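PDB 3TZ1: troponin C from Chlamys nipponensis akazara, which binds calcium through this C-terminal EF-hand domain and, as the sensor subunit of troponin, probably relieves inhibition of actin filaments in striated muscle. Local coordinates for residues D38-E42 / D43-N47; G22-K25 / V26-R30. All coordinates share one frame; numbering follows the deposited sequence.

How the contacts relate
Both contacts lie where a helix begins, in series along one pair of EF-hands. Contact 2 (22-25 with 26-30) turns strand 24-25 into helix 26-36; contact 1 (38-42 with 43-47) caps the next helix, 42-52, which leads into the calcium loop. Their centres are about 16 Å apart, yet they touch through a salt bridge from Arg-30 NH1 to Glu-46 OE2, 2.8 Å long, which ties the two helices side to side. Contact 2 is the nearer to the metal: the side chain of Val-26 is about 7 Å from the calcium ion, that of Glu-46 about 13 Å. The bound peptide from the inhibitory subunit packs on residues of both.

Contact 1 of 2, residues D38-E42 / D43-N47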
loop_
_atom_site.group_PDB
_atom_site.type_symbol
_atom_site.label_atom_id
_atom_site.label_comp_id
_atom_site.label_asym_id
_atom_site.label_seq_id
_atom_site.Cartn_x
_atom_site.Cartn_y
_atom_site.Cartn_z
ATOM N N ASP A 38 10.928 2.281 -8.533
ATOM C CA ASP A 38 11.952 2.619 -9.508
ATOM C C ASP A 38 12.002 4.121 -9.755
ATOM O O ASP A 38 11.121 4.686 -10.404
ATOM C CB ASP A 38 11.723 1.864 -10.822
ATOM C CG ASP A 38 12.404 0.507 -10.843
ATOM O OD1 ASP A 38 12.592 -0.085 -9.760
ATOM O OD2 ASP A 38 12.756 0.034 -11.945
ATOM N N GLU A 39 13.052 4.754 -9.239
ATOM C CA GLU A 39 13.281 6.183 -9.432
ATOM C C GLU A 39 12.027 7.049 -9.257
ATOM O O GLU A 39 11.749 7.928 -10.074
ATOM C CB GLU A 39 13.955 6.467 -10.779
ATOM C CG GLU A 39 14.289 7.948 -10.984
ATOM C CD GLU A 39 15.454 8.181 -11.927
ATOM O OE1 GLU A 39 15.712 7.316 -12.793
ATOM O OE2 GLU A 39 16.118 9.232 -11.794
ATOM N N LEU A 40 11.262 6.794 -8.202
ATOM C CA LEU A 40 10.152 7.676 -7.858
ATOM C C LEU A 40 10.705 8.937 -7.200
ATOM O O LEU A 40 11.649 8.853 -6.421
ATOM C CB LEU A 40 9.185 6.972 -6.900
ATOM C CG LEU A 40 8.415 5.769 -7.451
ATOM C CD1 LEU A 40 7.675 5.021 -6.350
ATOM C CD2 LEU A 40 7.449 6.231 -8.535
ATOM N N THR A 41 10.136 10.102 -7.509
ATOM C CA THR A 41 10.492 11.328 -6.783
ATOM C C THR A 41 9.860 11.327 -5.392
ATOM O O THR A 41 8.944 10.549 -5.121
ATOM C CB THR A 41 10.088 12.626 -7.536
ATOM O OG1 THR A 41 8.662 12.776 -7.536
ATOM C CG2 THR A 41 10.599 12.600 -8.967
ATOM N N GLU A 42 10.359 12.168 -4.496
ATOM C CA GLU A 42 9.749 12.245 -3.174
ATOM C C GLU A 42 8.310 12.765 -3.231
ATOM O O GLU A 42 7.464 12.338 -2.443
ATOM C CB GLU A 42 10.607 13.057 -2.193
ATOM C CG GLU A 42 10.698 14.536 -2.481
ATOM C CD GLU A 42 11.665 15.246 -1.543
ATOM O OE1 GLU A 42 12.237 14.565 -0.657
ATOM O OE2 GLU A 42 11.854 16.478 -1.694
ATOM N N ASP A 43 8.026 13.675 -4.163
ATOM C CA ASP A 43 6.666 14.190 -4.305
ATOM C C ASP A 43 5.701 13.129 -4.851
ATOM O O ASP A 43 4.544 13.071 -4.441
ATOM C CB ASP A 43 6.640 15.472 -5.159
ATOM C CG ASP A 43 7.046 16.710 -4.367
ATOM O OD1 ASP A 43 7.381 16.569 -3.167
ATOM O OD2 ASP A 43 7.035 17.824 -4.946
ATOM N N GLU A 44 6.177 12.296 -5.771
ATOM C CA GLU A 44 5.385 11.177 -6.282
ATOM C C GLU A 44 5.125 10.145 -5.195
ATOM O O GLU A 44 4.026 9.599 -5.098
ATOM C CB GLU A 44 6.092 10.498 -7.454
ATOM C CG GLU A 44 6.188 11.373 -8.695
ATOM C CD GLU A 44 6.983 10.716 -9.807
ATOM O OE1 GLU A 44 6.781 11.088 -10.984
ATOM O OE2 GLU A 44 7.810 9.830 -9.502
ATOM N N ILE A 45 6.143 9.865 -4.390
ATOM C CA ILE A 45 5.952 8.990 -3.238
ATOM C C ILE A 45 4.891 9.573 -2.301
ATOM O O ILE A 45 3.973 8.871 -1.888
ATOM C CB ILE A 45 7.268 8.726 -2.486
ATOM C CG1 ILE A 45 8.220 7.894 -3.356
ATOM C CG2 ILE A 45 6.987 8.007 -1.174
ATOM C CD1 ILE A 45 9.599 7.703 -2.754
ATOM N N GLU A 46 4.992 10.862 -1.985
ATOM C CA GLU A 46 4.000 11.489 -1.107
ATOM C C GLU A 46 2.604 11.425 -1.725
ATOM O O GLU A 46 1.616 11.291 -1.016
ATOM C CB GLU A 46 4.366 12.948 -0.784
ATOM C CG GLU A 46 5.602 13.106 0.096
ATOM C CD GLU A 46 5.341 12.793 1.559
ATOM O OE1 GLU A 46 4.159 12.752 1.968
ATOM O OE2 GLU A 46 6.325 12.593 2.304
ATOM N N ASN A 47 2.532 11.530 -3.046
ATOM C CA ASN A 47 1.252 11.482 -3.745
ATOM C C ASN A 47 0.618 10.098 -3.667
ATOM O O ASN A 47 -0.592 9.964 -3.470
ATOM C CB ASN A 47 1.425 11.899 -5.206
ATOM C CG ASN A 47 0.099 12.116 -5.909
ATOM O OD1 ASN A 47 -0.839 12.676 -5.336
ATOM N ND2 ASN A 47 0.013 11.668 -7.159
#
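Glu-44 folds back over Thr-41 to close a capping box at the start of helix 42-52. Followed outward, its CB passes 3.4 Å from Thr-41 OG1, and CG, turned beside the backbone N (chi1 -67°), comes still closer to that hydroxyl oxygen. The chain then runs extended: Glu-44 CD still lies 3.5 Å from Thr-41 OG1, and OE1 makes a long, weak ion pair with a basic side chain of the bound peptide. Glu-44 OE2 accepts from Thr-41 N at 3.1 Å, the amide meeting it from above the carboxylate plane, 42° out of it. Glu-44 OE2 also lies 3.7 Å from Leu-40 CD2. The reciprocal bond runs from Glu-44 N to Thr-41 OG1, also 3.1 Å, so each residue receives the other's backbone N-H on its side chain. On the inner side Leu-40 CB rests 3.8 Å from Ile-45 CG1, the two side chains crossing at about a right angle, while Ile-45 N bonds to Thr-41 O (3.0 Å) in the first turn. Leu-40 and Ile-45 both pack on Leu-33 of helix 26-36, so the linker closes against that helix where helix 42-52 starts.

Contact 2 of 2, residues G22-K25 / V26-R30; sequences GVIK and VDVLR
Ile-24 and Val-28 meet at about a right angle across the bend where strand 24-25 gives way to helix 26-36. The touching branch of Ile-24 is CG2, which lies opposite the backbone N while CG1 sits beside it (chi1 -56°); this methyl rests on Val-28 CB at 3.9 Å and has Val-28 CG1 slightly farther off. Val-28 points its CB back at the strand, and that same carbon lies 3.4 Å from Lys-25 O, with CG2 also close to the oxygen. Its own N-H bonds to Lys-25 O at 3.0 Å, a bent bond (147° at the hydrogen) whose donor stands 51° above the carbonyl plane, consistent with the tight first turn. Lys-25 heads away from this apolar patch; its NZ ends 5.1 Å from Asp-27 OD2, not in contact, and makes a long, weak ion pair with Glu-19. Val-28 stands where the calcium-binding second loop has Glu-64, consistent with the single calcium ion lying in that loop. Ile-24 and Val-60, matching residues of the two loops, bond through their backbones in the short antiparallel beta pairing typical of an EF-hand pair, and the Ile-24 side chain reaches Phe-13 and Leu-16 of helix 6-16. Beyond the bend Val-26 packs on Ile-49 of helix 42-52, and Leu-29 touches both Thr-52 and an apolar side chain of the bound peptide.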
loop_
_atom_site.group_PDB
_atom_site.type_symbol
_atom_site.label_atom_id
_atom_site.label_comp_id
_atom_site.label_asym_id
_atom_site.label_seq_id
_atom_site.Cartn_x
_atom_site.Cartn_y
_atom_site.Cartn_z
ATOM N N GLY A 22 -4.233 -2.904 13.765
ATOM C CA GLY A 22 -5.352 -2.828 12.839
ATOM C C GLY A 22 -5.164 -1.826 11.710
ATOM O O GLY A 22 -6.107 -1.491 10.993
ATOM N N VAL A 23 -3.942 -1.330 11.554
ATOM C CA VAL A 23 -3.642 -0.380 10.482
ATOM C C VAL A 23 -2.256 -0.641 9.914
ATOM O O VAL A 23 -1.450 -1.346 10.519
ATOM C CB VAL A 23 -3.682 1.089 10.967
ATOM C CG1 VAL A 23 -5.090 1.489 11.381
ATOM C CG2 VAL A 23 -2.682 1.310 12.107
ATOM N N ILE A 24 -1.989 -0.074 8.742
ATOM C CA ILE A 24 -0.639 -0.045 8.200
ATOM C C ILE A 24 -0.135 1.391 8.340
ATOM O O ILE A 24 -0.751 2.308 7.829
ATOM C CB ILE A 24 -0.631 -0.459 6.716
ATOM C CG1 ILE A 24 -1.265 -1.846 6.551
ATOM C CG2 ILE A 24 0.794 -0.453 6.164
ATOM C CD1 ILE A 24 -1.519 -2.236 5.105
ATOM N N LYS A 25 0.966 1.590 9.061
ATOM C CA LYS A 25 1.530 2.925 9.206
ATOM C C LYS A 25 2.059 3.390 7.856
ATOM O O LYS A 25 2.556 2.590 7.065
ATOM C CB LYS A 25 2.649 2.935 10.250
ATOM C CG LYS A 25 2.177 2.685 11.676
ATOM C CD LYS A 25 3.349 2.368 12.592
ATOM C CE LYS A 25 4.188 3.607 12.911
ATOM N NZ LYS A 25 3.528 4.518 13.893
ATOM N N VAL A 26 1.949 4.682 7.588
ATOM C CA VAL A 26 2.380 5.209 6.302
ATOM C C VAL A 26 3.891 5.028 6.076
ATOM O O VAL A 26 4.347 4.945 4.935
ATOM C CB VAL A 26 1.919 6.675 6.126
ATOM C CG1 VAL A 26 2.889 7.455 5.262
ATOM C CG2 VAL A 26 0.504 6.697 5.556
ATOM N N ASP A 27 4.657 4.934 7.161
ATOM C CA ASP A 27 6.091 4.667 7.060
ATOM C C ASP A 27 6.384 3.386 6.281
ATOM O O ASP A 27 7.423 3.271 5.629
ATOM C CB ASP A 27 6.724 4.550 8.452
ATOM C CG ASP A 27 6.716 5.860 9.212
ATOM O OD1 ASP A 27 6.376 6.903 8.607
ATOM O OD2 ASP A 27 7.067 5.842 10.414
ATOM N N VAL A 28 5.492 2.404 6.393
ATOM C CA VAL A 28 5.668 1.122 5.713
ATOM C C VAL A 28 5.518 1.327 4.215
ATOM O O VAL A 28 6.314 0.836 3.418
ATOM C CB VAL A 28 4.635 0.076 6.199
ATOM C CG1 VAL A 28 4.698 -1.185 5.352
ATOM C CG2 VAL A 28 4.849 -0.248 7.669
ATOM N N LEU A 29 4.485 2.069 3.834
ATOM C CA LEU A 29 4.286 2.442 2.441
ATOM C C LEU A 29 5.451 3.250 1.889
ATOM O O LEU A 29 5.897 3.017 0.768
ATOM C CB LEU A 29 3.013 3.272 2.315
ATOM C CG LEU A 29 1.963 2.763 1.340
ATOM C CD1 LEU A 29 1.617 1.315 1.651
ATOM C CD2 LEU A 29 0.736 3.669 1.437
ATOM N N ARG A 30 5.901 4.244 2.651
ATOM C CA ARG A 30 7.040 5.065 2.243
ATOM C C ARG A 30 8.262 4.181 2.027
ATOM O O ARG A 30 8.978 4.322 1.033
ATOM C CB ARG A 30 7.355 6.121 3.303
ATOM C CG ARG A 30 8.522 7.020 2.939
ATOM C CD ARG A 30 8.809 8.016 4.056
ATOM N NE ARG A 30 7.597 8.726 4.469
ATOM C CZ ARG A 30 7.072 9.754 3.810
ATOM N NH1 ARG A 30 7.652 10.202 2.703
ATOM N NH2 ARG A 30 5.964 10.334 4.254
#